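Local coordinates for protein calreticulin, putative (Trypanosoma cruzi, PDB 5HCF) that is a putative lectin-like chaperone whose globular domain probably binds carbohydrates and peptides, as other calreticulins do, at residues A[72-77]-A[143-148]; A[41-46]-A[222-227]; A[31-36]-A[249-254]; A[118-123]-A[135-140]. All coordinates share one frame; numbering follows the deposited sequence.

In the fold
Interactions 1 and 2 lie in one sheet of the legume-lectin-like sandwich. Both are buried strand pairings held by backbone hydrogen bonds, and strands 69-76 and 223-230, one from each, are themselves neighbours in that antiparallel sheet. Interaction 3 sits at the periphery, farther from the centre of the chain and only partly buried; there a loop rests on the C-terminal helix by van der Waals contact alone, touching interaction 1 through Glu251 and Phe33. Interaction 4, also partly buried, binds a strand of the other sheet to an irregular segment, mixing hydrogen bonds from a side-chain amide, water and two arginines whose guanidinium groups lie close despite like charge; its Phe139 meets Tyr148 of interaction 1.

Interaction 1: A[72-77]-A[143-148]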
# COMPACT_ATOMS: atom_id res chain seq x y z
N SER A 72 5.84 0.98 -3.45
CA SER A 72 4.94 1.25 -4.56
C SER A 72 4.17 -0.01 -4.96
O SER A 72 4.71 -1.12 -4.89
CB SER A 72 5.71 1.81 -5.75
OG SER A 72 4.83 2.38 -6.70
N PHE A 73 2.92 0.17 -5.35
CA PHE A 73 2.11 -0.91 -5.90
C PHE A 73 0.89 -0.31 -6.59
O PHE A 73 0.56 0.85 -6.37
CB PHE A 73 1.69 -1.89 -4.81
CG PHE A 73 0.54 -1.41 -3.97
CD1 PHE A 73 0.75 -0.51 -2.93
CD2 PHE A 73 -0.75 -1.87 -4.20
CE1 PHE A 73 -0.30 -0.07 -2.15
CE2 PHE A 73 -1.81 -1.43 -3.41
CZ PHE A 73 -1.58 -0.53 -2.39
N SER A 74 0.24 -1.10 -7.43
CA SER A 74 -0.97 -0.65 -8.11
C SER A 74 -2.16 -1.54 -7.79
O SER A 74 -2.00 -2.74 -7.57
CB SER A 74 -0.74 -0.59 -9.62
OG SER A 74 -0.42 -1.87 -10.13
N VAL A 75 -3.35 -0.95 -7.75
CA VAL A 75 -4.59 -1.70 -7.66
C VAL A 75 -5.54 -1.25 -8.75
O VAL A 75 -5.66 -0.05 -9.02
CB VAL A 75 -5.30 -1.53 -6.30
CG1 VAL A 75 -6.15 -2.75 -5.99
CG2 VAL A 75 -4.29 -1.28 -5.22
N LYS A 76 -6.23 -2.20 -9.37
CA LYS A 76 -7.24 -1.86 -10.36
C LYS A 76 -8.60 -2.36 -9.90
O LYS A 76 -8.81 -3.57 -9.77
CB LYS A 76 -6.88 -2.45 -11.72
CG LYS A 76 -7.87 -2.11 -12.83
CD LYS A 76 -7.72 -3.01 -14.05
CE LYS A 76 -8.46 -2.42 -15.24
NZ LYS A 76 -8.81 -3.46 -16.24
N HIS A 77 -9.50 -1.43 -9.62
CA HIS A 77 -10.86 -1.78 -9.23
C HIS A 77 -11.81 -1.66 -10.42
O HIS A 77 -12.60 -0.72 -10.50
CB HIS A 77 -11.35 -0.86 -8.10
CG HIS A 77 -10.53 -0.94 -6.85
ND1 HIS A 77 -10.27 -2.12 -6.20
CD2 HIS A 77 -9.91 0.03 -6.14
CE1 HIS A 77 -9.53 -1.88 -5.13
NE2 HIS A 77 -9.29 -0.58 -5.07
N LYS A 143 -12.57 2.56 -12.97
CA LYS A 143 -12.15 1.18 -13.23
C LYS A 143 -10.70 1.08 -13.70
O LYS A 143 -10.22 -0.01 -14.01
CB LYS A 143 -13.08 0.55 -14.28
CG LYS A 143 -14.52 0.44 -13.83
CD LYS A 143 -15.40 -0.13 -14.92
CE LYS A 143 -16.83 -0.29 -14.45
NZ LYS A 143 -17.58 -1.28 -15.26
N LEU A 144 -10.00 2.21 -13.73
CA LEU A 144 -8.63 2.23 -14.23
C LEU A 144 -7.60 1.81 -13.17
O LEU A 144 -7.88 1.81 -11.97
CB LEU A 144 -8.28 3.62 -14.76
CG LEU A 144 -9.14 4.16 -15.90
CD1 LEU A 144 -8.88 5.64 -16.08
CD2 LEU A 144 -8.84 3.40 -17.19
N THR A 145 -6.40 1.46 -13.64
CA THR A 145 -5.30 1.12 -12.76
C THR A 145 -4.71 2.38 -12.13
O THR A 145 -4.43 3.36 -12.82
CB THR A 145 -4.18 0.36 -13.50
OG1 THR A 145 -4.66 -0.92 -13.91
CG2 THR A 145 -2.95 0.18 -12.61
N HIS A 146 -4.52 2.36 -10.81
CA HIS A 146 -3.87 3.46 -10.12
C HIS A 146 -2.70 2.96 -9.29
O HIS A 146 -2.72 1.85 -8.77
CB HIS A 146 -4.87 4.21 -9.25
CG HIS A 146 -5.99 4.83 -10.02
ND1 HIS A 146 -5.83 5.98 -10.77
CD2 HIS A 146 -7.28 4.46 -10.17
CE1 HIS A 146 -6.98 6.29 -11.35
NE2 HIS A 146 -7.87 5.38 -11.00
N VAL A 147 -1.67 3.79 -9.19
CA VAL A 147 -0.44 3.42 -8.50
C VAL A 147 -0.25 4.25 -7.23
O VAL A 147 -0.44 5.46 -7.23
CB VAL A 147 0.79 3.62 -9.41
CG1 VAL A 147 2.06 3.08 -8.73
CG2 VAL A 147 0.57 2.96 -10.76
N TYR A 148 0.13 3.58 -6.15
CA TYR A 148 0.34 4.25 -4.87
C TYR A 148 1.78 4.08 -4.42
O TYR A 148 2.24 2.96 -4.20
CB TYR A 148 -0.64 3.73 -3.83
CG TYR A 148 -2.08 3.82 -4.29
CD1 TYR A 148 -2.64 2.84 -5.09
CD2 TYR A 148 -2.88 4.91 -3.93
CE1 TYR A 148 -3.94 2.92 -5.52
CE2 TYR A 148 -4.19 5.00 -4.36
CZ TYR A 148 -4.71 4.00 -5.15
OH TYR A 148 -6.02 4.09 -5.58
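Phe73 and Tyr148 exchange two backbone hydrogen bonds between antiparallel strands 72-76 and 145-148, and around them the contact is densely packed. Tyr148 N approaches Phe73 O at 2.8 Å in an almost straight bond (N-H...O 178°). The return bond from Phe73 N to Tyr148 O is longer, 3.1 Å. Val75 and His146 form the next hydrogen-bonded pair, with Val75 N 3.0 Å from His146 O and His146 N bonded in return to Val75 O. Phe73, Val75 and Tyr148 share a face. Phe73 CG sits between the backbone N and the carbonyl carbon (chi1 78°). The end of its ring comes nearer the partner strand, CE1 lying 4.2 Å from Tyr148 CB. The two rings are oblique to each other, their planes 32° apart. On the reverse face Ser74 CB rests against the CG2 methyls of Thr145 and Val147.

Toward residues 143-145 the regular bonding gives out and the contact becomes partly exposed. Lys76, extended, crosses Thr145 at about a right angle, CB 3.5 Å from OG1, and its CE passes 3.2 Å from Lys143 O. The polar ends look elsewhere: Lys76 NZ to Glu78, Thr145 OG1 to Glu251. Beyond, Lys143 CA lies 3.4 Å from His77 O, a contact made through the alpha hydrogen.

Strand 223-230 pairs with the other edge of strand 69-76. Pro111 of strand 107-114 packs on Phe73, Val75 and Tyr148, while Val240 of helix 233-243 covers Ser72 and Val147, and helix 248-260 touches Lys76 and Leu144.

Interaction 2: A[41-46]-A[222-227]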
# COMPACT_ATOMS: atom_id res chain seq x y z
N LYS A 41 -1.32 -8.66 -16.47
CA LYS A 41 -1.59 -9.74 -15.52
C LYS A 41 -1.16 -9.35 -14.11
O LYS A 41 -0.17 -8.63 -13.92
CB LYS A 41 -0.89 -11.03 -15.95
CG LYS A 41 -1.52 -11.69 -17.17
CD LYS A 41 -0.87 -13.04 -17.46
CE LYS A 41 -1.74 -13.87 -18.40
NZ LYS A 41 -1.06 -15.14 -18.80
N GLY A 42 -1.90 -9.83 -13.12
CA GLY A 42 -1.62 -9.52 -11.73
C GLY A 42 -2.45 -10.36 -10.78
O GLY A 42 -3.14 -11.29 -11.19
N LEU A 43 -2.36 -10.04 -9.49
CA LEU A 43 -3.09 -10.77 -8.46
C LEU A 43 -4.54 -10.29 -8.41
O LEU A 43 -4.81 -9.13 -8.11
CB LEU A 43 -2.42 -10.59 -7.10
CG LEU A 43 -2.84 -11.52 -5.96
CD1 LEU A 43 -4.19 -11.12 -5.41
CD2 LEU A 43 -2.85 -12.96 -6.42
N ARG A 44 -5.46 -11.19 -8.73
CA ARG A 44 -6.87 -10.82 -8.83
C ARG A 44 -7.71 -11.50 -7.76
O ARG A 44 -7.67 -12.73 -7.61
CB ARG A 44 -7.41 -11.16 -10.22
CG ARG A 44 -8.87 -10.86 -10.42
CD ARG A 44 -9.32 -11.23 -11.83
NE ARG A 44 -10.75 -11.01 -12.02
CZ ARG A 44 -11.69 -11.89 -11.67
NH1 ARG A 44 -11.36 -13.05 -11.14
NH2 ARG A 44 -12.97 -11.59 -11.88
N LEU A 45 -8.46 -10.70 -7.01
CA LEU A 45 -9.38 -11.24 -6.01
C LEU A 45 -10.68 -11.62 -6.71
O LEU A 45 -11.24 -10.82 -7.46
CB LEU A 45 -9.62 -10.23 -4.90
CG LEU A 45 -8.37 -9.51 -4.39
CD1 LEU A 45 -8.63 -8.88 -3.04
CD2 LEU A 45 -7.18 -10.45 -4.32
N THR A 46 -11.14 -12.85 -6.48
CA THR A 46 -12.17 -13.46 -7.32
C THR A 46 -13.57 -13.48 -6.73
O THR A 46 -14.55 -13.46 -7.47
CB THR A 46 -11.79 -14.91 -7.68
OG1 THR A 46 -11.69 -15.70 -6.48
CG2 THR A 46 -10.46 -14.95 -8.41
N SER A 222 -10.68 -6.97 -7.84
CA SER A 222 -9.51 -6.09 -7.83
C SER A 222 -8.24 -6.81 -8.28
O SER A 222 -8.09 -8.01 -8.06
CB SER A 222 -9.29 -5.49 -6.44
OG SER A 222 -10.33 -4.58 -6.09
N ILE A 223 -7.34 -6.07 -8.92
CA ILE A 223 -6.09 -6.65 -9.40
C ILE A 223 -4.88 -5.87 -8.88
O ILE A 223 -4.73 -4.67 -9.14
CB ILE A 223 -6.04 -6.70 -10.94
CG1 ILE A 223 -7.25 -7.48 -11.47
CG2 ILE A 223 -4.73 -7.33 -11.42
CD1 ILE A 223 -7.30 -7.55 -12.98
N PHE A 224 -4.01 -6.56 -8.15
CA PHE A 224 -2.80 -5.95 -7.60
C PHE A 224 -1.61 -6.18 -8.53
O PHE A 224 -1.47 -7.27 -9.09
CB PHE A 224 -2.49 -6.51 -6.21
CG PHE A 224 -3.49 -6.13 -5.16
CD1 PHE A 224 -4.70 -6.78 -5.06
CD2 PHE A 224 -3.21 -5.11 -4.26
CE1 PHE A 224 -5.62 -6.43 -4.09
CE2 PHE A 224 -4.12 -4.76 -3.28
CZ PHE A 224 -5.33 -5.42 -3.20
N LYS A 225 -0.76 -5.17 -8.69
CA LYS A 225 0.45 -5.32 -9.50
C LYS A 225 1.65 -4.56 -8.94
O LYS A 225 1.51 -3.60 -8.18
CB LYS A 225 0.20 -4.86 -10.94
CG LYS A 225 -0.59 -5.83 -11.79
CD LYS A 225 -0.89 -5.24 -13.16
CE LYS A 225 0.39 -4.91 -13.92
NZ LYS A 225 1.30 -6.08 -13.99
N ASP A 226 2.84 -5.01 -9.35
CA ASP A 226 4.09 -4.29 -9.16
C ASP A 226 4.31 -3.76 -7.75
O ASP A 226 4.42 -2.54 -7.54
CB ASP A 226 4.17 -3.14 -10.16
CG ASP A 226 4.14 -3.62 -11.60
OD1 ASP A 226 5.12 -4.26 -12.04
OD2 ASP A 226 3.13 -3.36 -12.29
N ILE A 227 4.38 -4.66 -6.77
CA ILE A 227 4.79 -4.28 -5.43
C ILE A 227 6.30 -4.07 -5.40
O ILE A 227 7.07 -5.03 -5.39
CB ILE A 227 4.38 -5.32 -4.38
CG1 ILE A 227 2.86 -5.51 -4.41
CG2 ILE A 227 4.85 -4.92 -2.99
CD1 ILE A 227 2.36 -6.59 -3.48
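Leu43 and Phe224 lie at the middle of a buried antiparallel pairing that joins the short strand 42-45 to strand 223-230 within one sheet of the sandwich. They form a hydrogen-bonded pair: Phe224 N reaches Leu43 O at 2.7 Å, and Leu43 N answers with 2.9 Å to Phe224 O. One step on, Leu45 N bonds to Ser222 O at 2.9 Å. At the non-hydrogen-bonded pair, Arg44 CB and CG cross Ile223 CG1 at a slant, CB being 3.9 Å away, and the extended arginine chain carries the guanidinium past this contact to a salt bridge with Glu27 on strand 26-29, which borders strand 42-45 on the other side.

Leu43, Leu45 and Phe224 supply the apolar face. Leu45 CD1 meets the edge of the Phe224 ring at CE1, 4.0 Å away, and Leu43 CB touches Phe224 CB; Phe8, Ile213 and Val75 also pack on Phe224. Strand 223-230 carries a G1 beta bulge just past the pairing, where Asp226 and Ile227 together face one residue of strand 2-6.

Just before the bulge, Gly42, with no side chain, lets Lys225 CG come to 3.8 Å from its CA. The Lys225 chain then curls back at chi3 (61°) and chi4 (53°), bringing NZ to 2.9 Å from Lys41 O. The ammonium is also hydrogen-bonded to Lys39 O, so two backbone carbonyls grip it, while Asp226 OD2 stands at a long salt-bridge distance of 3.7 Å.

Interaction 3: A[31-36]-A[249-254]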
# COMPACT_ATOMS: atom_id res chain seq x y z
N GLY A 31 -7.90 -9.42 -16.04
CA GLY A 31 -9.19 -8.79 -15.87
C GLY A 31 -10.08 -8.84 -17.11
O GLY A 31 -9.67 -9.39 -18.13
N LYS A 32 -11.29 -8.29 -17.01
CA LYS A 32 -12.20 -8.24 -18.16
C LYS A 32 -11.67 -7.40 -19.32
O LYS A 32 -11.87 -7.75 -20.48
CB LYS A 32 -13.56 -7.68 -17.77
CG LYS A 32 -14.33 -8.45 -16.72
CD LYS A 32 -15.76 -7.96 -16.69
CE LYS A 32 -15.80 -6.46 -16.40
NZ LYS A 32 -17.17 -5.94 -16.17
N PHE A 33 -11.01 -6.29 -19.00
CA PHE A 33 -10.34 -5.49 -20.02
C PHE A 33 -8.93 -5.15 -19.57
O PHE A 33 -8.66 -5.07 -18.37
CB PHE A 33 -11.13 -4.20 -20.31
CG PHE A 33 -11.05 -3.19 -19.21
CD1 PHE A 33 -11.83 -3.30 -18.08
CD2 PHE A 33 -10.17 -2.12 -19.31
CE1 PHE A 33 -11.75 -2.37 -17.07
CE2 PHE A 33 -10.09 -1.18 -18.30
CZ PHE A 33 -10.88 -1.31 -17.18
N TYR A 34 -8.03 -4.96 -20.52
CA TYR A 34 -6.62 -4.79 -20.19
C TYR A 34 -5.84 -4.09 -21.30
O TYR A 34 -6.19 -4.19 -22.48
CB TYR A 34 -5.99 -6.16 -19.91
CG TYR A 34 -6.43 -7.21 -20.90
CD1 TYR A 34 -5.85 -7.30 -22.16
CD2 TYR A 34 -7.45 -8.11 -20.58
CE1 TYR A 34 -6.26 -8.25 -23.07
CE2 TYR A 34 -7.86 -9.06 -21.49
CZ TYR A 34 -7.26 -9.13 -22.73
OH TYR A 34 -7.66 -10.08 -23.65
N ALA A 35 -4.80 -3.36 -20.92
CA ALA A 35 -3.90 -2.73 -21.87
C ALA A 35 -3.10 -3.78 -22.65
O ALA A 35 -2.83 -3.63 -23.84
CB ALA A 35 -2.96 -1.77 -21.16
N ASP A 36 -2.73 -4.86 -21.96
CA ASP A 36 -1.93 -5.92 -22.58
C ASP A 36 -2.25 -7.26 -21.90
O ASP A 36 -2.22 -7.36 -20.68
CB ASP A 36 -0.44 -5.59 -22.47
CG ASP A 36 0.44 -6.62 -23.15
OD1 ASP A 36 0.59 -7.74 -22.61
OD2 ASP A 36 0.98 -6.31 -24.23
N LYS A 249 -2.02 4.58 -21.93
CA LYS A 249 -2.72 4.89 -23.17
C LYS A 249 -3.51 3.69 -23.67
O LYS A 249 -4.65 3.84 -24.11
CB LYS A 249 -1.71 5.34 -24.22
CG LYS A 249 -2.30 5.83 -25.53
CD LYS A 249 -3.25 6.98 -25.31
CE LYS A 249 -3.62 7.64 -26.63
NZ LYS A 249 -4.66 8.70 -26.45
N ALA A 250 -2.92 2.51 -23.58
CA ALA A 250 -3.58 1.27 -23.99
C ALA A 250 -4.79 0.91 -23.12
O ALA A 250 -5.86 0.58 -23.64
CB ALA A 250 -2.58 0.12 -23.99
N GLU A 251 -4.61 0.96 -21.80
CA GLU A 251 -5.68 0.61 -20.87
C GLU A 251 -6.91 1.50 -21.03
O GLU A 251 -8.04 1.01 -21.08
CB GLU A 251 -5.18 0.67 -19.43
CG GLU A 251 -6.14 0.08 -18.41
CD GLU A 251 -5.70 0.34 -16.99
OE1 GLU A 251 -5.53 1.53 -16.62
OE2 GLU A 251 -5.52 -0.63 -16.23
N ALA A 252 -6.69 2.81 -21.09
CA ALA A 252 -7.78 3.77 -21.25
C ALA A 252 -8.56 3.51 -22.55
O ALA A 252 -9.78 3.67 -22.58
CB ALA A 252 -7.23 5.18 -21.23
N ASP A 253 -7.86 3.12 -23.60
CA ASP A 253 -8.51 2.80 -24.87
C ASP A 253 -9.26 1.48 -24.77
O ASP A 253 -10.32 1.30 -25.38
CB ASP A 253 -7.49 2.74 -26.01
CG ASP A 253 -6.90 4.10 -26.34
OD1 ASP A 253 -7.43 5.12 -25.84
OD2 ASP A 253 -5.91 4.16 -27.10
N ALA A 254 -8.71 0.55 -23.99
CA ALA A 254 -9.38 -0.72 -23.74
C ALA A 254 -10.66 -0.49 -22.94
O ALA A 254 -11.68 -1.13 -23.19
CB ALA A 254 -8.45 -1.67 -23.00
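Ala35 and Glu251 bring their backbones within 3.9 Å, CA to CA, where the irregular segment 31-36 runs past one side of helix 248-260. The helix presents Ala250 and Ala254, one turn apart and joined by the hydrogen bond from Ala254 N to Ala250 O, and both direct CB at the loop. Segment 31-36 has no regular secondary structure; it belongs to the connection between strands 26-29 and 42-45. The two segments share no hydrogen bond, and the contact rests on van der Waals touch.

The small side chains permit the close approach. Ala35 CB rests on Ala250 CB, 3.4 Å away, and on the backbone N of Glu251, 3.3 Å away. One turn farther along, Ala254 CB sits 3.4 Å from Tyr34 O, so Tyr34 takes part through its carbonyl while its own CB points away from the helix. In the fold, this is where the C-terminal helix of the modelled chain lies against the edge of the globular domain.

Phe33 points its CB toward the helix, with CG between the backbone N and the carbonyl carbon (chi1 73°). Its CD2 lies 4.1 Å from Ala254 CB and its CE2 4.1 Å from Glu251 CG; Glu251 O approaches the ring at its edge. Leu255 and Met258 extend this apolar patch, and Lys76 makes a cation-pi contact with the ring. Glu251 has CG anti to the backbone N (chi1 -169°) and an extended chain beyond it, and its carboxylate OE2 hydrogen-bonds Thr145.

Interaction 4: A[118-123]-A[135-140]; sequences NRVHII and KRIRFP
Asn118 grips Phe139 with both ends of its amide: OD1 accepts the Phe139 N-H at 2.9 Å, and ND2 donates to Phe139 O at 3.2 Å. Its CG is anti to the backbone N (chi1 180°), and ND2 has Glu141 as a further acceptor. Among backbone atoms, Val120 N bonds to Ile137 O at 2.9 Å. Arg119 NH2 makes a weak hydrogen bond to Lys135 O, beside a second one to Trp133 O.

In this way the irregular segment that follows strand 129-132 is tied across strand 117-126 of the seven-stranded sheet, on its course toward strand 145-152 of the other sheet.

One water molecule accepts from Asn118 N and Arg136 NH1; another accepts from Arg119 NE and, at 2.8 Å, from Ile137 N.

Flat groups also meet. Asn118 ND2 stands 3.5 Å above one face of the Phe139 ring, offset toward its rim. Arg119 and Arg136, like in charge, cross at about a right angle, guanidinium planes 38° apart, with Arg119 NE over the Arg136 group toward its rim. Between the two segments the apolar contacts come from Val120 CG2, 4.0 Å from Phe139 CB and 4.1 Å from Ile137 CG2; Tyr148 packs on Val120 and Phe139.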
# COMPACT_ATOMS: atom_id res chain seq x y z
N ASN A 118 -14.04 7.17 1.68
CA ASN A 118 -12.94 6.98 0.73
C ASN A 118 -11.66 7.66 1.21
O ASN A 118 -11.65 8.87 1.45
CB ASN A 118 -13.34 7.50 -0.66
CG ASN A 118 -12.24 7.34 -1.71
OD1 ASN A 118 -11.06 7.61 -1.47
ND2 ASN A 118 -12.64 6.91 -2.90
N ARG A 119 -10.58 6.89 1.33
CA ARG A 119 -9.29 7.47 1.69
C ARG A 119 -8.13 6.56 1.31
O ARG A 119 -8.31 5.36 1.07
CB ARG A 119 -9.22 7.77 3.19
CG ARG A 119 -8.93 6.54 4.04
CD ARG A 119 -8.71 6.93 5.50
NE ARG A 119 -7.58 7.83 5.64
CZ ARG A 119 -7.07 8.24 6.80
NH1 ARG A 119 -7.60 7.82 7.94
NH2 ARG A 119 -6.03 9.06 6.82
N VAL A 120 -6.94 7.15 1.26
CA VAL A 120 -5.72 6.37 1.11
C VAL A 120 -5.10 6.16 2.48
O VAL A 120 -4.76 7.12 3.17
CB VAL A 120 -4.70 7.05 0.17
CG1 VAL A 120 -3.44 6.21 0.03
CG2 VAL A 120 -5.34 7.33 -1.19
N HIS A 121 -4.94 4.90 2.88
CA HIS A 121 -4.36 4.60 4.18
C HIS A 121 -2.86 4.77 4.16
O HIS A 121 -2.18 4.23 3.28
CB HIS A 121 -4.68 3.17 4.61
CG HIS A 121 -6.09 2.95 5.04
ND1 HIS A 121 -6.65 3.61 6.11
CD2 HIS A 121 -7.06 2.14 4.54
CE1 HIS A 121 -7.91 3.22 6.25
NE2 HIS A 121 -8.18 2.32 5.32
N ILE A 122 -2.35 5.52 5.13
CA ILE A 122 -0.93 5.48 5.43
C ILE A 122 -0.79 5.33 6.93
O ILE A 122 -0.71 6.33 7.65
CB ILE A 122 -0.18 6.73 4.95
CG1 ILE A 122 -0.44 6.97 3.46
CG2 ILE A 122 1.31 6.57 5.21
CD1 ILE A 122 0.28 8.16 2.91
N ILE A 123 -0.78 4.09 7.40
CA ILE A 123 -0.81 3.80 8.83
C ILE A 123 0.53 3.25 9.29
O ILE A 123 1.01 2.22 8.79
CB ILE A 123 -1.93 2.80 9.18
CG1 ILE A 123 -3.28 3.33 8.70
CG2 ILE A 123 -1.96 2.54 10.68
CD1 ILE A 123 -4.45 2.46 9.10
N LYS A 135 -3.86 13.26 7.24
CA LYS A 135 -4.41 13.79 5.99
C LYS A 135 -5.31 12.78 5.30
O LYS A 135 -5.02 11.58 5.30
CB LYS A 135 -3.28 14.22 5.05
CG LYS A 135 -2.42 15.34 5.61
CD LYS A 135 -1.64 16.06 4.52
CE LYS A 135 -1.07 17.36 5.06
NZ LYS A 135 -0.10 17.99 4.13
N ARG A 136 -6.40 13.26 4.71
CA ARG A 136 -7.35 12.35 4.08
C ARG A 136 -7.43 12.64 2.58
O ARG A 136 -8.11 13.57 2.15
CB ARG A 136 -8.73 12.49 4.72
CG ARG A 136 -8.70 12.35 6.24
CD ARG A 136 -10.08 12.20 6.87
NE ARG A 136 -10.53 10.81 6.93
CZ ARG A 136 -11.15 10.15 5.96
NH1 ARG A 136 -11.41 10.75 4.80
NH2 ARG A 136 -11.50 8.89 6.15
N ILE A 137 -6.69 11.87 1.79
CA ILE A 137 -6.75 11.96 0.33
C ILE A 137 -7.62 10.85 -0.26
O ILE A 137 -7.37 9.66 -0.04
CB ILE A 137 -5.35 11.88 -0.31
CG1 ILE A 137 -4.67 13.25 -0.28
CG2 ILE A 137 -5.46 11.41 -1.75
CD1 ILE A 137 -4.29 13.71 1.10
N ARG A 138 -8.65 11.24 -1.00
CA ARG A 138 -9.50 10.27 -1.69
C ARG A 138 -8.82 9.76 -2.95
O ARG A 138 -8.16 10.52 -3.66
CB ARG A 138 -10.86 10.89 -2.03
CG ARG A 138 -11.73 11.21 -0.83
CD ARG A 138 -13.08 11.74 -1.28
NE ARG A 138 -14.08 11.68 -0.22
CZ ARG A 138 -15.11 10.84 -0.21
NH1 ARG A 138 -15.29 9.99 -1.22
NH2 ARG A 138 -15.97 10.85 0.80
N PHE A 139 -8.97 8.47 -3.23
CA PHE A 139 -8.40 7.90 -4.44
C PHE A 139 -9.46 7.88 -5.53
O PHE A 139 -10.65 7.89 -5.23
CB PHE A 139 -7.85 6.49 -4.18
CG PHE A 139 -8.90 5.45 -3.95
CD1 PHE A 139 -9.40 5.22 -2.68
CD2 PHE A 139 -9.39 4.69 -5.01
CE1 PHE A 139 -10.37 4.26 -2.46
CE2 PHE A 139 -10.35 3.73 -4.80
CZ PHE A 139 -10.85 3.51 -3.52
N PRO A 140 -9.02 7.87 -6.80
CA PRO A 140 -9.95 7.99 -7.94
C PRO A 140 -10.91 6.81 -8.00
O PRO A 140 -10.51 5.66 -7.89
CB PRO A 140 -9.02 8.01 -9.16
CG PRO A 140 -7.64 8.23 -8.63
CD PRO A 140 -7.62 7.75 -7.22
O HOH W 1 -13.98 9.08 3.79
O HOH W 2 -6.10 9.47 3.18